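Local coordinates for putative capsular polysaccharide biosynthesis protein (Streptococcus pneumoniae serotype 4, PDB 6EWJ) that probably acts as a pyridoxal phosphate-dependent sugar aminotransferase, an essential enzyme of pneumococcal teichoic acid biosynthesis, at residues R48-Y52 against T53-K57; W164-A167 against F168-I171; P221-D225 against E226-K230; E231-I234 against L235-G239. All coordinates share one frame; numbering follows the deposited sequence.

In the fold
All four contacts are local and partly buried. Contacts 1, 2 and 4 close C-terminal ends of helices; contact 3 starts one. Contacts 3 and 4 hold both ends of helix 225-236. Contact 1 buries its threonines and exposes Gln54; a Schellman motif leads to strand 58-61, outermost in the sheet within this chain. Contact 2 buries aromatic Phe168 and exposes Lys166. Contact 3 combines an exposed capping aspartate with buried apolar side chains. Contact 4 has no exposed residue and uses a serine, a water and a glycine N-H bonded five residues back. Contact 3 touches contacts 1 and 2, Trp164 of contact 2 meets Glu231 of contact 4, and only contact 4 reaches the second subunit.

Contact 1. Residues R48-Y52 against T53-K57; sequences RLSLY and TQTPK
This is a helix C-cap of the Schellman type, with Gln54 as the C-prime residue. It ends helix 40-53 and turns the chain toward strand 58-61, an outermost strand of the mixed sheet within this chain. Gln54 has a positive phi of 56°, which reverses the backbone. Thr55 N then reaches back to Ser50 O at 2.9 Å. The second bond of the motif, Gln54 N to Leu51 O, is weak at 3.3 Å. Just before it, Thr53 N bonds Leu49 O at 2.8 Å and keeps the helical pattern.

The side chains of two threonines meet over this end. Thr53 OG1 sits between its own backbone N and carbonyl carbon (chi1 61°). From there it lies 3.1 Å from Leu49 O and pairs with Thr55 OG1 at 2.8 Å. Either hydroxyl of that pair could be the donor. Thr55 OG1 also bonds Thr216 on strand 213-217.

Ser50 OG lies against the loop, 3.2 Å from Lys57 C, and is hydrogen-bonded to Thr58 and Glu46. Lys57 itself points its amine at Glu226 in a salt bridge and lies on the ring of Tyr229. At the helix end, N-H groups meet the carbonyls of Leu49 and Ser50 firmly and that of Leu51 weakly, while the two threonine hydroxyls satisfy each other without a charged group.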
loop_
_atom_site.group_PDB
_atom_site.type_symbol
_atom_site.label_atom_id
_atom_site.label_comp_id
_atom_site.label_asym_id
_atom_site.label_seq_id
_atom_site.Cartn_x
_atom_site.Cartn_y
_atom_site.Cartn_z
ATOM N N ARG A 48 18.524 10.470 5.539
ATOM C CA ARG A 48 18.870 11.599 4.684
ATOM C C ARG A 48 17.713 12.614 4.509
ATOM O O ARG A 48 17.928 13.813 4.497
ATOM C CB ARG A 48 19.380 11.090 3.335
ATOM C CG ARG A 48 20.729 10.364 3.430
ATOM C CD ARG A 48 21.257 9.983 2.066
ATOM N NE ARG A 48 21.377 11.195 1.263
ATOM C CZ ARG A 48 21.331 11.270 -0.072
ATOM N NH1 ARG A 48 21.223 10.172 -0.831
ATOM N NH2 ARG A 48 21.444 12.462 -0.653
ATOM N N LEU A 49 16.490 12.097 4.370
ATOM C CA LEU A 49 15.333 12.956 4.234
ATOM C C LEU A 49 15.082 13.796 5.503
ATOM O O LEU A 49 14.760 14.983 5.397
ATOM C CB LEU A 49 14.085 12.115 3.850
ATOM C CG LEU A 49 13.976 11.670 2.407
ATOM C CD1 LEU A 49 12.717 10.775 2.251
ATOM C CD2 LEU A 49 13.878 12.864 1.463
ATOM N N SER A 50 15.259 13.162 6.670
ATOM C CA SER A 50 15.132 13.831 7.986
ATOM C C SER A 50 16.098 15.023 8.122
ATOM O O SER A 50 15.700 16.111 8.513
ATOM C CB SER A 50 15.363 12.867 9.135
ATOM O OG SER A 50 14.379 11.863 9.198
ATOM N N LEU A 51 17.341 14.808 7.704
ATOM C CA LEU A 51 18.305 15.904 7.641
ATOM C C LEU A 51 17.866 16.997 6.672
ATOM O O LEU A 51 17.984 18.207 6.978
ATOM C CB LEU A 51 19.702 15.410 7.273
ATOM C CG LEU A 51 20.325 14.480 8.295
ATOM C CD1 LEU A 51 21.502 13.763 7.661
ATOM C CD2 LEU A 51 20.794 15.205 9.570
ATOM N N TYR A 52 17.402 16.595 5.502
ATOM C CA TYR A 52 16.930 17.543 4.484
ATOM C C TYR A 52 15.728 18.368 4.963
ATOM O O TYR A 52 15.678 19.580 4.701
ATOM C CB TYR A 52 16.619 16.831 3.156
ATOM C CG TYR A 52 16.262 17.740 2.014
ATOM C CD1 TYR A 52 17.229 18.451 1.334
ATOM C CD2 TYR A 52 14.944 17.870 1.587
ATOM C CE1 TYR A 52 16.903 19.318 0.277
ATOM C CE2 TYR A 52 14.616 18.719 0.530
ATOM C CZ TYR A 52 15.608 19.452 -0.110
ATOM O OH TYR A 52 15.288 20.315 -1.166
ATOM N N THR A 53 14.779 17.740 5.647
ATOM C CA THR A 53 13.590 18.441 6.143
ATOM C C THR A 53 13.755 18.985 7.568
ATOM O O THR A 53 12.827 19.605 8.099
ATOM C CB THR A 53 12.287 17.563 6.094
ATOM O OG1 THR A 53 12.459 16.404 6.907
ATOM C CG2 THR A 53 11.913 17.200 4.655
ATOM N N GLN A 54 14.933 18.782 8.176
ATOM C CA GLN A 54 15.222 19.252 9.539
ATOM C C GLN A 54 14.199 18.721 10.553
ATOM O O GLN A 54 13.684 19.451 11.404
ATOM C CB GLN A 54 15.352 20.785 9.603
ATOM C CG GLN A 54 16.525 21.255 8.755
ATOM C CD GLN A 54 16.757 22.749 8.792
ATOM O OE1 GLN A 54 16.440 23.415 9.766
ATOM N NE2 GLN A 54 17.294 23.283 7.708
ATOM N N THR A 55 13.939 17.421 10.444
ATOM C CA THR A 55 13.074 16.723 11.392
ATOM C C THR A 55 13.844 15.565 11.939
ATOM O O THR A 55 14.829 15.160 11.332
ATOM C CB THR A 55 11.784 16.207 10.712
ATOM O OG1 THR A 55 12.126 15.514 9.505
ATOM C CG2 THR A 55 10.858 17.355 10.414
ATOM N N PRO A 56 13.423 15.024 13.085
ATOM C CA PRO A 56 14.255 13.977 13.714
ATOM C C PRO A 56 14.146 12.631 13.070
ATOM O O PRO A 56 15.130 11.895 13.010
ATOM C CB PRO A 56 13.775 13.953 15.184
ATOM C CG PRO A 56 12.442 14.563 15.160
ATOM C CD PRO A 56 12.453 15.585 14.031
ATOM N N LYS A 57 12.957 12.292 12.571
ATOM C CA LYS A 57 12.744 10.964 12.001
ATOM C C LYS A 57 11.788 11.073 10.836
ATOM O O LYS A 57 10.896 11.916 10.868
ATOM C CB LYS A 57 12.103 10.028 13.014
ATOM C CG LYS A 57 12.849 9.757 14.296
ATOM C CD LYS A 57 14.144 8.986 14.110
ATOM C CE LYS A 57 13.932 7.522 13.753
ATOM N NZ LYS A 57 15.202 6.748 14.003
#

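Contact 2. Residues W164-A167 against F168-I171; sequences WQKA and FNRI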
loop_
_atom_site.group_PDB
_atom_site.type_symbol
_atom_site.label_atom_id
_atom_site.label_comp_id
_atom_site.label_asym_id
_atom_site.label_seq_id
_atom_site.Cartn_x
_atom_site.Cartn_y
_atom_site.Cartn_z
ATOM N N TRP A 164 -1.890 10.720 21.873
ATOM C CA TRP A 164 -1.205 11.801 21.180
ATOM C C TRP A 164 -2.012 13.094 21.180
ATOM O O TRP A 164 -1.436 14.174 21.283
ATOM C CB TRP A 164 -0.795 11.382 19.769
ATOM C CG TRP A 164 0.261 10.341 19.768
ATOM C CD1 TRP A 164 0.150 9.068 19.288
ATOM C CD2 TRP A 164 1.587 10.450 20.318
ATOM N NE1 TRP A 164 1.324 8.378 19.495
ATOM C CE2 TRP A 164 2.220 9.202 20.130
ATOM C CE3 TRP A 164 2.296 11.479 20.960
ATOM C CZ2 TRP A 164 3.547 8.963 20.528
ATOM C CZ3 TRP A 164 3.606 11.242 21.363
ATOM C CH2 TRP A 164 4.217 9.985 21.140
ATOM N N GLN A 165 -3.338 13.002 21.147
ATOM C CA GLN A 165 -4.168 14.221 21.261
ATOM C C GLN A 165 -4.000 14.919 22.607
ATOM O O GLN A 165 -4.056 16.151 22.676
ATOM C CB GLN A 165 -5.650 13.921 21.049
ATOM C CG GLN A 165 -6.006 13.523 19.623
ATOM C CD GLN A 165 -7.423 12.964 19.544
ATOM O OE1 GLN A 165 -8.314 13.390 20.281
ATOM N NE2 GLN A 165 -7.617 11.965 18.695
ATOM N N LYS A 166 -3.879 14.127 23.673
ATOM C CA LYS A 166 -3.589 14.686 25.002
ATOM C C LYS A 166 -2.245 15.368 25.054
ATOM O O LYS A 166 -2.116 16.371 25.729
ATOM C CB LYS A 166 -3.751 13.685 26.147
ATOM C CG LYS A 166 -4.131 14.320 27.471
ATOM C CD LYS A 166 -4.645 13.357 28.557
ATOM C CE LYS A 166 -5.479 12.140 28.113
ATOM N NZ LYS A 166 -4.651 10.930 27.843
ATOM N N ALA A 167 -1.255 14.817 24.351
ATOM C CA ALA A 167 0.123 15.351 24.370
ATOM C C ALA A 167 0.153 16.804 23.841
ATOM O O ALA A 167 0.724 17.715 24.439
ATOM C CB ALA A 167 1.040 14.427 23.551
ATOM N N PHE A 168 -0.403 16.969 22.655
ATOM C CA PHE A 168 -0.596 18.287 22.049
ATOM C C PHE A 168 -1.507 19.210 22.846
ATOM O O PHE A 168 -1.185 20.366 23.118
ATOM C CB PHE A 168 -1.055 18.056 20.586
ATOM C CG PHE A 168 0.065 17.708 19.664
ATOM C CD1 PHE A 168 0.397 16.380 19.417
ATOM C CD2 PHE A 168 0.842 18.701 19.083
ATOM C CE1 PHE A 168 1.441 16.069 18.576
ATOM C CE2 PHE A 168 1.886 18.394 18.237
ATOM C CZ PHE A 168 2.181 17.068 17.982
ATOM N N ASN A 169 -2.634 18.664 23.234
ATOM C CA ASN A 169 -3.722 19.369 23.838
ATOM C C ASN A 169 -4.372 20.542 23.072
ATOM O O ASN A 169 -4.953 21.456 23.659
ATOM C CB ASN A 169 -3.496 19.716 25.319
ATOM C CG ASN A 169 -4.736 19.405 26.152
ATOM O OD1 ASN A 169 -5.474 20.299 26.581
ATOM N ND2 ASN A 169 -5.026 18.109 26.293
ATOM N N ARG A 170 -4.302 20.435 21.756
ATOM C CA ARG A 170 -4.892 21.372 20.838
ATOM C C ARG A 170 -5.117 20.652 19.497
ATOM O O ARG A 170 -4.723 19.483 19.328
ATOM C CB ARG A 170 -3.958 22.578 20.663
ATOM C CG ARG A 170 -2.508 22.251 20.275
ATOM C CD ARG A 170 -1.840 23.464 19.611
ATOM N NE ARG A 170 -0.418 23.248 19.296
ATOM C CZ ARG A 170 0.047 22.647 18.202
ATOM N NH1 ARG A 170 -0.777 22.137 17.292
ATOM N NH2 ARG A 170 1.356 22.529 18.017
ATOM N N ILE A 171 -5.711 21.362 18.549
ATOM C CA ILE A 171 -5.821 20.889 17.166
ATOM C C ILE A 171 -4.419 20.655 16.617
ATOM O O ILE A 171 -3.544 21.494 16.777
ATOM C CB ILE A 171 -6.591 21.898 16.276
ATOM C CG1 ILE A 171 -8.065 21.952 16.686
ATOM C CG2 ILE A 171 -6.532 21.491 14.803
ATOM C CD1 ILE A 171 -8.827 23.165 16.207
#
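Trp164 and Phe168 lie one turn apart at the C-terminal end of helix 163-168, in the large domain of a fold type I PLP enzyme, as in the aminotransferase family. The helix stops at Asn169, whose positive phi of 58° is in the left-handed region. The chain then runs out extended toward strand 172-177 of the mixed sheet.

The tight part is around Phe168. Its backbone N bonds Trp164 O at 3.3 Å, and the bond is nearly straight (172°). The same oxygen also meets the ring: Phe168 CD1 is 3.4 Å from Trp164 O, which lies at the ring edge and in its plane. CG stands beside the backbone N (chi1 -79°), which keeps the ring close to this carbonyl. Asn169 N adds a bond to Gln165 O at 2.9 Å. On the buried side Phe168 also packs on Asn220 and Asp195. Trp164 reaches helix 225-236, touches Met228 and offers NE1 to Glu231.

The looser side is formed by the side chains of Lys166 and Asn169. Asn169 holds Lys166 O only by a weak bond from ND2, at 3.4 Å. The two side chains cross at a slant, with Lys166 CG 4.1 Å from Asn169 ND2. Lys166 is exposed and its chain is bent at chi3 and chi4.

Beyond the turn, Phe168 CD2 lies 3.9 Å above one face of the Arg170 guanidinium, offset toward its rim. That group forms a salt bridge with Asp195, and Arg170 NH1 also donates in its own plane to Ile171 O at 2.9 Å.

Contact 3. Residues P221-D225 against E226-K230; sequences PVIDD and EEMYK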
loop_
_atom_site.group_PDB
_atom_site.type_symbol
_atom_site.label_atom_id
_atom_site.label_comp_id
_atom_site.label_asym_id
_atom_site.label_seq_id
_atom_site.Cartn_x
_atom_site.Cartn_y
_atom_site.Cartn_z
ATOM N N PRO A 221 9.086 18.526 22.274
ATOM C CA PRO A 221 9.380 17.823 23.523
ATOM C C PRO A 221 8.353 16.768 23.963
ATOM O O PRO A 221 8.753 15.826 24.633
ATOM C CB PRO A 221 9.473 18.968 24.548
ATOM C CG PRO A 221 9.985 20.115 23.756
ATOM C CD PRO A 221 9.269 19.989 22.426
ATOM N N VAL A 222 7.075 16.898 23.573
ATOM C CA VAL A 222 6.051 15.938 23.985
ATOM C C VAL A 222 6.073 14.673 23.130
ATOM O O VAL A 222 5.378 13.719 23.433
ATOM C CB VAL A 222 4.564 16.523 24.023
ATOM C CG1 VAL A 222 4.422 17.946 24.590
ATOM C CG2 VAL A 222 3.840 16.450 22.678
ATOM N N ILE A 223 6.860 14.642 22.057
ATOM C CA ILE A 223 7.009 13.431 21.266
ATOM C C ILE A 223 8.387 12.767 21.492
ATOM O O ILE A 223 9.428 13.363 21.220
ATOM C CB ILE A 223 6.854 13.723 19.786
ATOM C CG1 ILE A 223 5.411 14.207 19.527
ATOM C CG2 ILE A 223 7.172 12.509 18.923
ATOM C CD1 ILE A 223 5.199 14.722 18.127
ATOM N N ASP A 224 8.345 11.511 21.921
ATOM C CA ASP A 224 9.504 10.609 21.867
ATOM C C ASP A 224 9.618 10.133 20.425
ATOM O O ASP A 224 8.749 9.377 19.939
ATOM C CB ASP A 224 9.288 9.447 22.840
ATOM C CG ASP A 224 10.423 8.435 22.837
ATOM O OD1 ASP A 224 11.074 8.202 21.797
ATOM O OD2 ASP A 224 10.678 7.888 23.924
ATOM N N ASP A 225 10.680 10.580 19.738
ATOM C CA ASP A 225 10.804 10.338 18.277
ATOM C C ASP A 225 10.948 8.852 17.903
ATOM O O ASP A 225 10.401 8.414 16.887
ATOM C CB ASP A 225 11.976 11.120 17.689
ATOM C CG ASP A 225 11.814 12.616 17.850
ATOM O OD1 ASP A 225 10.693 13.122 17.582
ATOM O OD2 ASP A 225 12.796 13.277 18.238
ATOM N N GLU A 226 11.664 8.080 18.720
ATOM C CA GLU A 226 11.806 6.627 18.459
ATOM C C GLU A 226 10.490 5.900 18.660
ATOM O O GLU A 226 10.153 4.997 17.867
ATOM C CB GLU A 226 12.904 5.989 19.320
ATOM C CG GLU A 226 14.324 6.341 18.918
ATOM C CD GLU A 226 14.695 5.922 17.501
ATOM O OE1 GLU A 226 14.206 4.906 16.976
ATOM O OE2 GLU A 226 15.506 6.631 16.877
ATOM N N GLU A 227 9.754 6.270 19.717
ATOM C CA GLU A 227 8.431 5.668 20.006
ATOM C C GLU A 227 7.456 5.988 18.858
ATOM O O GLU A 227 6.710 5.116 18.399
ATOM C CB GLU A 227 7.891 6.169 21.359
ATOM C CG GLU A 227 6.489 5.709 21.764
ATOM C CD GLU A 227 5.995 6.372 23.051
ATOM O OE1 GLU A 227 6.816 6.923 23.831
ATOM O OE2 GLU A 227 4.767 6.357 23.312
ATOM N N MET A 228 7.467 7.241 18.402
ATOM C CA MET A 228 6.558 7.684 17.331
ATOM C C MET A 228 6.901 6.968 16.032
ATOM O O MET A 228 6.031 6.520 15.307
ATOM C CB MET A 228 6.659 9.202 17.130
ATOM C CG MET A 228 5.779 9.763 16.040
ATOM S SD MET A 228 3.987 9.612 16.339
ATOM C CE MET A 228 3.695 10.955 17.470
ATOM N N TYR A 229 8.195 6.870 15.759
ATOM C CA TYR A 229 8.695 6.166 14.579
ATOM C C TYR A 229 8.230 4.737 14.634
ATOM O O TYR A 229 7.694 4.237 13.662
ATOM C CB TYR A 229 10.225 6.190 14.516
ATOM C CG TYR A 229 10.838 5.445 13.335
ATOM C CD1 TYR A 229 10.899 6.025 12.063
ATOM C CD2 TYR A 229 11.348 4.170 13.486
ATOM C CE1 TYR A 229 11.468 5.369 10.996
ATOM C CE2 TYR A 229 11.913 3.488 12.405
ATOM C CZ TYR A 229 11.979 4.097 11.177
ATOM O OH TYR A 229 12.508 3.438 10.093
ATOM N N LYS A 230 8.435 4.082 15.770
ATOM C CA LYS A 230 8.001 2.674 15.937
ATOM C C LYS A 230 6.461 2.450 15.724
ATOM O O LYS A 230 6.048 1.457 15.093
ATOM C CB LYS A 230 8.467 2.155 17.297
ATOM C CG LYS A 230 8.194 0.693 17.537
ATOM C CD LYS A 230 8.896 0.145 18.799
ATOM C CE LYS A 230 8.249 -1.257 19.126
ATOM N NZ LYS A 230 8.509 -2.292 18.075
#
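The backbone enters helix 225-236 at Asp224, the N-cap, and the first helical bonds run from Met228 N to Asp224 O and from Tyr229 N to Asp225 O, both 2.9 Å. The aspartate side chain caps the N-H of Glu227. Asp224 OD1 accepts from Glu227 N at 3.1 Å in a nearly straight bond (170°). The donor comes from above the carboxylate plane, 61° out of it. CG is anti to the backbone N (chi1 179°), which swings the carboxylate over the first turn.

Glu227 does not complete a capping box. Its OE1 is 5.2 Å from Asp224 N, and the chain instead crosses the aspartate at about a right angle. Asp224 OD2 and Glu227 OE1 come within 4.0 Å, an approach of like charges. The salt bridge from Glu227 OE2 to Lys163 probably eases it, and the positive end of the helix dipole would also favour the acids.

The buried side is apolar. Ile223, just before the cap, and Met228, four residues after the cap, meet as a hydrophobic staple. Ile223 CG2 lies 3.8 Å from Met228 CB, and the Met228 chain folds so that CE is 4.1 Å from Ile223 CD1.

Asp225 bonds Trp217 NE1, which ties the first turn to strand 213-217. Trp217 also touches Ile223 and Met228. Helix 163-168 covers the same staple through Trp164 and Phe168, and Tyr229 on the flank reaches Glu46 of helix 40-53.

Contact 4. Residues E231-I234 against L235-G239; sequences EFQI and LSLHG
Ser236 turns its hydroxyl back to the Gln233 carbonyl in the C-terminal turn of helix 225-236, which closes with a backbone bond to a carbonyl five residues back. OG donates to Gln233 O at 2.7 Å and meets that oxygen obliquely (121° at the oxygen). It can do this because it stands between its own backbone N and carbonyl carbon (chi1 76°). Ser236 N also bonds Phe232 O at 2.9 Å, so backbone and side chain both hold the last turn.

The Ser236 hydroxyl has a second partner. A water donates to OG at 2.8 Å and accepts from Gln233 NE2 at the same length. This water bridges the two side chains and uses both roles of the hydroxyl. Gln233 bends at chi2 and runs side by side with Leu237, in the same direction. Gln233 NE2 is 4.0 Å from Leu237 CD1.

Beyond Leu237 the chain takes positive phi at both His238 and Gly239. The His238 ring meets Tyr90 of the second subunit edge to face. It also packs on Thr65 of that subunit, a pyridoxal phosphate-binding residue. The turn after the helix thus reaches the partner through His238, probably close to its cofactor site.

Gly239, with phi 75°, closes the turn: its N bonds Ile234 O at 2.7 Å, while Leu237 N bonds the same oxygen weakly. Ile234 CG2 lies against the glycine, 3.6 Å from Gly239 CA.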
loop_
_atom_site.group_PDB
_atom_site.type_symbol
_atom_site.label_atom_id
_atom_site.label_comp_id
_atom_site.label_asym_id
_atom_site.label_seq_id
_atom_site.Cartn_x
_atom_site.Cartn_y
_atom_site.Cartn_z
ATOM N N GLU A 231 5.634 3.400 16.146
ATOM C CA GLU A 231 4.167 3.315 15.938
ATOM C C GLU A 231 3.765 3.368 14.460
ATOM O O GLU A 231 2.859 2.643 14.020
ATOM C CB GLU A 231 3.412 4.414 16.719
ATOM C CG GLU A 231 3.226 4.045 18.195
ATOM C CD GLU A 231 2.565 5.117 19.067
ATOM O OE1 GLU A 231 1.667 5.819 18.596
ATOM O OE2 GLU A 231 2.976 5.248 20.254
ATOM N N PHE A 232 4.426 4.210 13.682
ATOM C CA PHE A 232 4.184 4.242 12.215
ATOM C C PHE A 232 4.602 2.939 11.553
ATOM O O PHE A 232 3.883 2.394 10.681
ATOM C CB PHE A 232 4.925 5.373 11.536
ATOM C CG PHE A 232 4.231 6.690 11.606
ATOM C CD1 PHE A 232 3.335 7.058 10.646
ATOM C CD2 PHE A 232 4.495 7.574 12.629
ATOM C CE1 PHE A 232 2.692 8.294 10.720
ATOM C CE2 PHE A 232 3.875 8.812 12.690
ATOM C CZ PHE A 232 2.965 9.170 11.745
ATOM N N GLN A 233 5.788 2.445 11.957
ATOM C CA GLN A 233 6.332 1.209 11.410
ATOM C C GLN A 233 5.369 0.070 11.568
ATOM O O GLN A 233 5.106 -0.655 10.597
ATOM C CB GLN A 233 7.692 0.840 12.047
ATOM C CG GLN A 233 8.851 1.644 11.510
ATOM C CD GLN A 233 9.066 1.594 10.005
ATOM O OE1 GLN A 233 9.459 2.604 9.411
ATOM N NE2 GLN A 233 8.810 0.458 9.378
ATOM N N ILE A 234 4.825 -0.045 12.778
ATOM C CA ILE A 234 3.898 -1.085 13.172
ATOM C C ILE A 234 2.591 -1.018 12.360
ATOM O O ILE A 234 2.088 -2.021 11.850
ATOM C CB ILE A 234 3.647 -0.997 14.681
ATOM C CG1 ILE A 234 4.852 -1.555 15.457
ATOM C CG2 ILE A 234 2.427 -1.806 15.142
ATOM C CD1 ILE A 234 6.228 -1.362 14.828
ATOM N N LEU A 235 2.082 0.210 12.162
ATOM C CA LEU A 235 0.867 0.368 11.360
ATOM C C LEU A 235 1.079 0.080 9.885
ATOM O O LEU A 235 0.129 -0.331 9.201
ATOM C CB LEU A 235 0.257 1.782 11.514
ATOM C CG LEU A 235 -0.210 2.161 12.907
ATOM C CD1 LEU A 235 -0.824 3.544 12.935
ATOM C CD2 LEU A 235 -1.170 1.153 13.530
ATOM N N SER A 236 2.277 0.317 9.382
ATOM C CA SER A 236 2.609 0.142 7.970
ATOM C C SER A 236 2.888 -1.321 7.588
ATOM O O SER A 236 2.908 -1.661 6.392
ATOM C CB SER A 236 3.830 0.965 7.605
ATOM O OG SER A 236 5.034 0.372 8.083
ATOM N N LEU A 237 3.122 -2.169 8.600
ATOM C CA LEU A 237 3.554 -3.538 8.394
ATOM C C LEU A 237 2.820 -4.524 9.299
ATOM O O LEU A 237 3.437 -5.239 10.149
ATOM C CB LEU A 237 5.078 -3.649 8.604
ATOM C CG LEU A 237 5.989 -3.247 7.445
ATOM C CD1 LEU A 237 7.418 -2.991 7.953
ATOM C CD2 LEU A 237 5.952 -4.330 6.361
ATOM N N HIS A 238 1.488 -4.509 9.145
ATOM C CA HIS A 238 0.592 -5.513 9.693
ATOM C C HIS A 238 0.407 -5.480 11.202
ATOM O O HIS A 238 -0.168 -6.409 11.795
ATOM C CB HIS A 238 1.028 -6.933 9.260
ATOM C CG HIS A 238 0.991 -7.161 7.777
ATOM N ND1 HIS A 238 -0.174 -7.088 7.052
ATOM C CD2 HIS A 238 1.949 -7.561 6.904
ATOM C CE1 HIS A 238 0.073 -7.398 5.789
ATOM N NE2 HIS A 238 1.360 -7.678 5.675
ATOM N N GLY A 239 0.891 -4.463 11.874
ATOM C CA GLY A 239 0.858 -4.450 13.333
ATOM C C GLY A 239 1.880 -5.359 13.987
ATOM O O GLY A 239 1.766 -5.641 15.180
HETATM O O HOH W 1 7.606 0.324 6.892
#